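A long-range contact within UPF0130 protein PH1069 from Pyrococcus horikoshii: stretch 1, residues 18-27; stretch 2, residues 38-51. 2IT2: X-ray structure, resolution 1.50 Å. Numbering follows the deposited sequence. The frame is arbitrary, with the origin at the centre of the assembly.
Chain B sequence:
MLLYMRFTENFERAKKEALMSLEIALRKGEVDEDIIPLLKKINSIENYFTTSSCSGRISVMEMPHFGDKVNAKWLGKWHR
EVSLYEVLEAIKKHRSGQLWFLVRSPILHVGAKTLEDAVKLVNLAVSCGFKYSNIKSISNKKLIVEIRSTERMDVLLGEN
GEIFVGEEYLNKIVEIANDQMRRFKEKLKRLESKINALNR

Stretch 1 (18-27) ALMSLEIALR
Stretch 2 38-51: LLKKINSIENYFTT

Residues 18-27 form one continuous helix, already under way before A18, with phi/psi near -65/-42 and regular i to i+4 bonds such as L22 N to A18 O at 3.0 Å and L26 N to L22 O at 2.9 Å. It lies against a helix and a strand. Helix 38-43 runs nearly antiparallel to it, at 158° between N-to-C directions, but the axes come no closer than 12.1 Å, and side chains from both sides fill the gap. Strand 48-51 approaches to 8.0 Å at 48°, and A18 packs there. The closest CA pairing, A18 CA with T51 CA at 6.0 Å, sets the register. A type I turn from I45 to Y48 carries the chain from helix to strand, and Y48, F49 and T50 are extended, with phi/psi of -142/162, -155/158 and -109/150.

The contact buries 349 Å², and no direct hydrogen bond crosses it. The helix face is spaced by fours: A18, L22 and L26 all point CA-to-CB toward the other stretch. A18 meets the strand, its CB 3.4 Å from F49 CD1 and 3.5 Å from T50 O. F49 points toward the helix with chi1 p (61°) and chi2 82°, and its ring receives the methyl obliquely. A water ties the two backbones together beside this packing, donating to A18 O and to T50 O, each at 2.7 Å from the water oxygen. A18 O also accepts the helical bond from L22 N.

L22 is the central residue, and its rotamer, chi1 t (179°) and chi2 p (56°), spreads its methyls between different neighbors. CD1 lies 4.3 Å from L39 CD1, an apolar contact with a leucine that reaches from its own helix in the mt rotamer. CD2 sits 3.3 Å from N43 ND2 and 3.8 Å from T50 OG1, packing over polar atoms whose hydrogen bonds are made within stretch 2.

Those bonds explain how N43 can serve an apolar neighbor. With chi1 m (-75°) and chi2 -66°, its amide joins helix to strand: ND2 donates to L39 O at 2.8 Å and to T50 OG1 at 2.9 Å, while OD1 accepts from T50 N at 3.0 Å. T50 complements it with chi1 p (64°), which places OG1 within reach of ND2. The amide thus braces stretch 2 across the turn and presents L22 with a group whose hydrogen bonds are made.

The flanks use reach. L19 points sideways, but the mt rotamer (-71°, 172°) brings its end nearer, with CD2 3.7 Å from N43 OD1. L26, also mt (-73°, 173°), sets CD1 4.2 Å from K40 CE. K40 likewise starts sideways, and its fully extended mttt chain brings the CE methylene to the leucine.

The rule is economical: an alanine against F49 and the T50 carbonyl, a leucine at the centre reaching both helix and strand, leucines at the flanks reaching N43 and K40, and a polar amide whose hydrogen bonds are already made within its own stretch.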

ATOM      1  N   ALA B  18      22.519   6.925  10.184  1.00 17.88           N
ATOM      2  CA  ALA B  18      21.955   6.595   8.877  1.00 17.74           C
ATOM      3  C   ALA B  18      22.970   6.869   7.769  1.00 17.06           C
ATOM      4  O   ALA B  18      23.091   6.106   6.814  1.00 17.00           O
ATOM      5  CB  ALA B  18      20.664   7.396   8.641  1.00 17.92           C
ATOM      6  N   LEU B  19      23.711   7.958   7.906  1.00 17.47           N
ATOM      7  CA  LEU B  19      24.723   8.322   6.928  1.00 18.90           C
ATOM      8  C   LEU B  19      25.841   7.270   6.854  1.00 19.07           C
ATOM      9  O   LEU B  19      26.323   6.916   5.770  1.00 18.65           O
ATOM     10  CB  LEU B  19      25.284   9.699   7.287  1.00 21.53           C
ATOM     11  CG  LEU B  19      24.342  10.890   7.065  1.00 23.64           C
ATOM     12  CD1 LEU B  19      24.979  12.144   7.649  1.00 23.13           C
ATOM     13  CD2 LEU B  19      24.078  11.071   5.577  1.00 23.67           C
HETATM   14  N   MSE B  20      26.242   6.760   8.007  1.00 20.12           N
HETATM   15  CA  MSE B  20      27.284   5.742   8.054  1.00 22.58           C
HETATM   16  C   MSE B  20      26.801   4.484   7.314  1.00 20.73           C
HETATM   17  O   MSE B  20      27.550   3.870   6.539  1.00 21.30           O
HETATM   18  CB  MSE B  20      27.628   5.412   9.512  1.00 27.36           C
HETATM   19  CG  MSE B  20      28.032   6.609  10.354  1.00 34.02           C
HETATM   20 SE   MSE B  20      28.805   6.036  12.024  1.00 46.15          SE
HETATM   21  CE  MSE B  20      27.270   5.122  12.773  1.00 39.55           C
ATOM     22  N   SER B  21      25.543   4.114   7.530  1.00 20.07           N
ATOM     23  CA  SER B  21      24.960   2.939   6.885  1.00 20.06           C
ATOM     24  C   SER B  21      24.891   3.133   5.360  1.00 19.04           C
ATOM     25  O   SER B  21      25.221   2.234   4.580  1.00 19.10           O
ATOM     26  CB  SER B  21      23.564   2.667   7.485  1.00 22.49           C
ATOM     27  OG  SER B  21      23.660   2.360   8.871  1.00 28.60           O
ATOM     28  N   LEU B  22      24.503   4.324   4.926  1.00 16.44           N
ATOM     29  CA  LEU B  22      24.415   4.595   3.503  1.00 16.38           C
ATOM     30  C   LEU B  22      25.805   4.590   2.842  1.00 15.31           C
ATOM     31  O   LEU B  22      25.989   4.050   1.746  1.00 15.70           O
ATOM     32  CB  LEU B  22      23.716   5.942   3.294  1.00 17.10           C
ATOM     33  CG  LEU B  22      23.558   6.383   1.842  1.00 17.03           C
ATOM     34  CD1 LEU B  22      22.821   5.299   1.054  1.00 17.95           C
ATOM     35  CD2 LEU B  22      22.815   7.721   1.783  1.00 21.12           C
ATOM     36  N   GLU B  23      26.778   5.188   3.517  1.00 17.73           N
ATOM     37  CA  GLU B  23      28.140   5.265   3.017  1.00 19.87           C
ATOM     38  C   GLU B  23      28.682   3.867   2.692  1.00 18.21           C
ATOM     39  O   GLU B  23      29.277   3.639   1.635  1.00 17.69           O
ATOM     40  CB  GLU B  23      29.024   5.934   4.077  1.00 23.12           C
ATOM     41  CG  GLU B  23      30.495   5.975   3.721  1.00 30.50           C
ATOM     42  CD  GLU B  23      31.394   6.409   4.881  1.00 32.71           C
ATOM     43  OE1 GLU B  23      31.328   7.573   5.327  1.00 35.28           O
ATOM     44  OE2 GLU B  23      32.190   5.573   5.357  1.00 34.90           O
ATOM     45  N   ILE B  24      28.464   2.931   3.606  1.00 17.81           N
ATOM     46  CA  ILE B  24      28.948   1.575   3.412  1.00 18.94           C
ATOM     47  C   ILE B  24      28.169   0.864   2.310  1.00 19.62           C
ATOM     48  O   ILE B  24      28.744   0.170   1.461  1.00 18.43           O
ATOM     49  CB  ILE B  24      28.869   0.767   4.743  1.00 20.29           C
ATOM     50  CG1 ILE B  24      29.580  -0.567   4.564  1.00 21.49           C
ATOM     51  CG2 ILE B  24      27.426   0.526   5.160  1.00 21.80           C
ATOM     52  CD1 ILE B  24      31.019  -0.412   4.167  1.00 26.79           C
ATOM     53  N   ALA B  25      26.857   1.055   2.305  1.00 18.11           N
ATOM     54  CA  ALA B  25      25.996   0.437   1.310  1.00 18.37           C
ATOM     55  C   ALA B  25      26.425   0.861  -0.101  1.00 17.68           C
ATOM     56  O   ALA B  25      26.462   0.051  -1.040  1.00 17.66           O
ATOM     57  CB  ALA B  25      24.527   0.831   1.581  1.00 19.11           C
ATOM     58  N   LEU B  26      26.767   2.132  -0.241  1.00 17.74           N
ATOM     59  CA  LEU B  26      27.200   2.671  -1.517  1.00 19.64           C
ATOM     60  C   LEU B  26      28.531   2.062  -1.952  1.00 20.35           C
ATOM     61  O   LEU B  26      28.678   1.580  -3.084  1.00 20.04           O
ATOM     62  CB  LEU B  26      27.326   4.192  -1.398  1.00 18.99           C
ATOM     63  CG  LEU B  26      26.020   4.986  -1.333  1.00 21.04           C
ATOM     64  CD1 LEU B  26      26.298   6.451  -1.035  1.00 19.27           C
ATOM     65  CD2 LEU B  26      25.317   4.841  -2.668  1.00 20.06           C
ATOM     66  N   ARG B  27      29.500   2.058  -1.045  1.00 21.14           N
ATOM     67  CA  ARG B  27      30.807   1.514  -1.369  1.00 24.95           C
ATOM     68  C   ARG B  27      30.746   0.009  -1.657  1.00 23.58           C
ATOM     69  O   ARG B  27      31.573  -0.517  -2.411  1.00 24.80           O
ATOM     70  CB  ARG B  27      31.805   1.822  -0.240  1.00 27.23           C
ATOM     71  CG  ARG B  27      31.954   0.760   0.826  1.00 33.49           C
ATOM     72  CD  ARG B  27      33.109   1.104   1.766  1.00 36.23           C
ATOM     73  NE  ARG B  27      33.439   0.008   2.673  1.00 39.56           N
ATOM     74  CZ  ARG B  27      34.422   0.045   3.567  1.00 40.39           C
ATOM     75  NH1 ARG B  27      35.182   1.126   3.679  1.00 41.93           N
ATOM     76  NH2 ARG B  27      34.642  -0.999   4.355  1.00 41.77           N
ATOM     77  N   LEU B  38      19.041  10.777  -5.785  1.00 19.62           N
ATOM     78  CA  LEU B  38      17.925  11.201  -4.942  1.00 18.32           C
ATOM     79  C   LEU B  38      18.257  11.021  -3.468  1.00 17.97           C
ATOM     80  O   LEU B  38      17.970  11.895  -2.656  1.00 18.70           O
ATOM     81  CB  LEU B  38      16.658  10.406  -5.291  1.00 19.46           C
ATOM     82  CG  LEU B  38      15.425  10.576  -4.400  1.00 18.48           C
ATOM     83  CD1 LEU B  38      14.965  12.032  -4.382  1.00 19.28           C
ATOM     84  CD2 LEU B  38      14.327   9.668  -4.923  1.00 21.52           C
ATOM     85  N   LEU B  39      18.869   9.890  -3.118  1.00 16.93           N
ATOM     86  CA  LEU B  39      19.217   9.655  -1.721  1.00 16.05           C
ATOM     87  C   LEU B  39      20.248  10.672  -1.255  1.00 16.17           C
ATOM     88  O   LEU B  39      20.153  11.190  -0.143  1.00 15.96           O
ATOM     89  CB  LEU B  39      19.775   8.245  -1.507  1.00 16.62           C
ATOM     90  CG  LEU B  39      18.818   7.103  -1.844  1.00 17.72           C
ATOM     91  CD1 LEU B  39      19.546   5.794  -1.628  1.00 18.83           C
ATOM     92  CD2 LEU B  39      17.577   7.165  -0.988  1.00 20.25           C
ATOM     93  N   LYS B  40      21.236  10.965  -2.092  1.00 16.42           N
ATOM     94  CA  LYS B  40      22.233  11.942  -1.684  1.00 17.93           C
ATOM     95  C   LYS B  40      21.594  13.309  -1.521  1.00 18.01           C
ATOM     96  O   LYS B  40      21.963  14.056  -0.619  1.00 16.87           O
ATOM     97  CB  LYS B  40      23.374  12.018  -2.688  1.00 19.40           C
ATOM     98  CG  LYS B  40      24.171  10.740  -2.752  1.00 21.36           C
ATOM     99  CD  LYS B  40      25.272  10.855  -3.781  1.00 23.69           C
ATOM    100  CE  LYS B  40      26.116   9.589  -3.861  1.00 24.67           C
ATOM    101  NZ  LYS B  40      27.164   9.708  -4.918  1.00 28.52           N
ATOM    102  N   LYS B  41      20.631  13.634  -2.384  1.00 17.40           N
ATOM    103  CA  LYS B  41      19.952  14.923  -2.303  1.00 17.77           C
ATOM    104  C   LYS B  41      19.123  15.049  -1.018  1.00 15.57           C
ATOM    105  O   LYS B  41      19.136  16.092  -0.367  1.00 14.67           O
ATOM    106  CB  LYS B  41      19.036  15.133  -3.516  1.00 20.17           C
ATOM    107  CG  LYS B  41      18.726  16.602  -3.809  1.00 25.24           C
ATOM    108  CD  LYS B  41      19.987  17.345  -4.220  1.00 28.90           C
ATOM    109  CE  LYS B  41      19.707  18.793  -4.573  1.00 32.29           C
ATOM    110  NZ  LYS B  41      19.131  19.531  -3.421  1.00 35.29           N
ATOM    111  N   ILE B  42      18.395  14.000  -0.648  1.00 14.83           N
ATOM    112  CA  ILE B  42      17.581  14.079   0.560  1.00 14.31           C
ATOM    113  C   ILE B  42      18.478  14.281   1.768  1.00 14.79           C
ATOM    114  O   ILE B  42      18.187  15.111   2.629  1.00 14.54           O
ATOM    115  CB  ILE B  42      16.725  12.801   0.760  1.00 14.52           C
ATOM    116  CG1 ILE B  42      15.693  12.696  -0.366  1.00 15.92           C
ATOM    117  CG2 ILE B  42      16.058  12.821   2.137  1.00 13.87           C
ATOM    118  CD1 ILE B  42      14.963  11.355  -0.417  1.00 16.40           C
ATOM    119  N   ASN B  43      19.578  13.533   1.827  1.00 14.40           N
ATOM    120  CA  ASN B  43      20.496  13.646   2.943  1.00 14.13           C
ATOM    121  C   ASN B  43      21.217  14.978   3.009  1.00 14.46           C
ATOM    122  O   ASN B  43      21.806  15.320   4.045  1.00 15.42           O
ATOM    123  CB  ASN B  43      21.507  12.518   2.894  1.00 15.85           C
ATOM    124  CG  ASN B  43      20.910  11.211   3.330  1.00 14.84           C
ATOM    125  OD1 ASN B  43      20.535  11.052   4.493  1.00 15.80           O
ATOM    126  ND2 ASN B  43      20.803  10.267   2.405  1.00 16.72           N
ATOM    127  N   SER B  44      21.188  15.730   1.910  1.00 14.83           N
ATOM    128  CA  SER B  44      21.858  17.020   1.925  1.00 17.16           C
ATOM    129  C   SER B  44      21.000  18.078   2.583  1.00 18.31           C
ATOM    130  O   SER B  44      21.494  19.162   2.844  1.00 20.31           O
ATOM    131  CB  SER B  44      22.212  17.506   0.520  1.00 17.08           C
ATOM    132  OG  SER B  44      21.047  17.972  -0.176  1.00 18.67           O
ATOM    133  N   ILE B  45      19.715  17.783   2.798  1.00 16.96           N
ATOM    134  CA  ILE B  45      18.774  18.703   3.454  1.00 18.31           C
ATOM    135  C   ILE B  45      18.916  18.476   4.953  1.00 19.33           C
ATOM    136  O   ILE B  45      18.870  17.347   5.428  1.00 18.87           O
ATOM    137  CB  ILE B  45      17.302  18.442   3.025  1.00 17.64           C
ATOM    138  CG1 ILE B  45      17.212  18.466   1.498  1.00 19.28           C
ATOM    139  CG2 ILE B  45      16.375  19.522   3.630  1.00 18.28           C
ATOM    140  CD1 ILE B  45      17.668  19.771   0.880  1.00 23.55           C
ATOM    141  N   GLU B  46      19.086  19.567   5.693  1.00 20.32           N
ATOM    142  CA  GLU B  46      19.312  19.515   7.135  1.00 21.53           C
ATOM    143  C   GLU B  46      18.349  18.694   7.990  1.00 19.99           C
ATOM    144  O   GLU B  46      18.786  17.909   8.825  1.00 21.92           O
ATOM    145  CB  GLU B  46      19.395  20.947   7.689  1.00 24.66           C
ATOM    146  CG  GLU B  46      19.809  21.053   9.148  1.00 30.86           C
ATOM    147  CD  GLU B  46      20.034  22.490   9.571  1.00 34.04           C
ATOM    148  OE1 GLU B  46      19.069  23.282   9.505  1.00 36.00           O
ATOM    149  OE2 GLU B  46      21.175  22.825   9.962  1.00 36.70           O
ATOM    150  N   ASN B  47      17.049  18.841   7.772  1.00 18.32           N
ATOM    151  CA  ASN B  47      16.068  18.141   8.596  1.00 17.44           C
ATOM    152  C   ASN B  47      15.608  16.740   8.200  1.00 15.97           C
ATOM    153  O   ASN B  47      14.604  16.257   8.732  1.00 15.39           O
ATOM    154  CB  ASN B  47      14.841  19.027   8.777  1.00 20.73           C
ATOM    155  CG  ASN B  47      15.191  20.367   9.367  1.00 23.71           C
ATOM    156  OD1 ASN B  47      16.102  20.466  10.185  1.00 26.51           O
ATOM    157  ND2 ASN B  47      14.470  21.406   8.965  1.00 28.91           N
ATOM    158  N   TYR B  48      16.355  16.077   7.321  1.00 14.58           N
ATOM    159  CA  TYR B  48      15.987  14.729   6.871  1.00 13.78           C
ATOM    160  C   TYR B  48      17.213  13.835   6.698  1.00 14.38           C
ATOM    161  O   TYR B  48      18.331  14.316   6.616  1.00 15.41           O
ATOM    162  CB  TYR B  48      15.298  14.797   5.505  1.00 15.89           C
ATOM    163  CG  TYR B  48      14.098  15.708   5.450  1.00 14.96           C
ATOM    164  CD1 TYR B  48      12.877  15.310   5.984  1.00 15.81           C
ATOM    165  CD2 TYR B  48      14.190  16.978   4.877  1.00 16.52           C
ATOM    166  CE1 TYR B  48      11.775  16.144   5.963  1.00 14.91           C
ATOM    167  CE2 TYR B  48      13.087  17.830   4.847  1.00 16.54           C
ATOM    168  CZ  TYR B  48      11.880  17.407   5.403  1.00 16.14           C
ATOM    169  OH  TYR B  48      10.804  18.265   5.494  1.00 16.37           O
ATOM    170  N   PHE B  49      16.974  12.526   6.652  1.00 13.97           N
ATOM    171  CA  PHE B  49      18.021  11.530   6.387  1.00 12.79           C
ATOM    172  C   PHE B  49      17.317  10.315   5.800  1.00 13.36           C
ATOM    173  O   PHE B  49      16.115  10.147   5.985  1.00 14.91           O
ATOM    174  CB  PHE B  49      18.842  11.148   7.640  1.00 14.82           C
ATOM    175  CG  PHE B  49      18.042  10.530   8.757  1.00 14.17           C
ATOM    176  CD1 PHE B  49      17.722   9.171   8.741  1.00 15.85           C
ATOM    177  CD2 PHE B  49      17.642  11.295   9.861  1.00 15.08           C
ATOM    178  CE1 PHE B  49      17.017   8.584   9.799  1.00 15.99           C
ATOM    179  CE2 PHE B  49      16.934  10.713  10.925  1.00 15.57           C
ATOM    180  CZ  PHE B  49      16.622   9.355  10.895  1.00 16.18           C
ATOM    181  N   THR B  50      18.044   9.477   5.071  1.00 14.01           N
ATOM    182  CA  THR B  50      17.416   8.302   4.477  1.00 14.91           C
ATOM    183  C   THR B  50      17.840   7.005   5.140  1.00 14.93           C
ATOM    184  O   THR B  50      18.945   6.892   5.676  1.00 16.09           O
ATOM    185  CB  THR B  50      17.715   8.185   2.962  1.00 15.43           C
ATOM    186  OG1 THR B  50      19.118   7.979   2.762  1.00 16.58           O
ATOM    187  CG2 THR B  50      17.274   9.442   2.220  1.00 17.83           C
ATOM    188  N   THR B  51      16.931   6.038   5.130  1.00 17.68           N
ATOM    189  CA  THR B  51      17.210   4.721   5.684  1.00 19.34           C
ATOM    190  C   THR B  51      16.910   3.767   4.523  1.00 21.77           C
ATOM    191  O   THR B  51      16.620   4.225   3.427  1.00 23.17           O
ATOM    192  CB  THR B  51      16.322   4.421   6.933  1.00 21.74           C
ATOM    193  OG1 THR B  51      14.943   4.435   6.560  1.00 22.49           O
ATOM    194  CG2 THR B  51      16.552   5.475   8.025  1.00 22.22           C
TER
HETATM  195  O   HOH W   1      20.901   4.980   5.785  1.00 28.08           O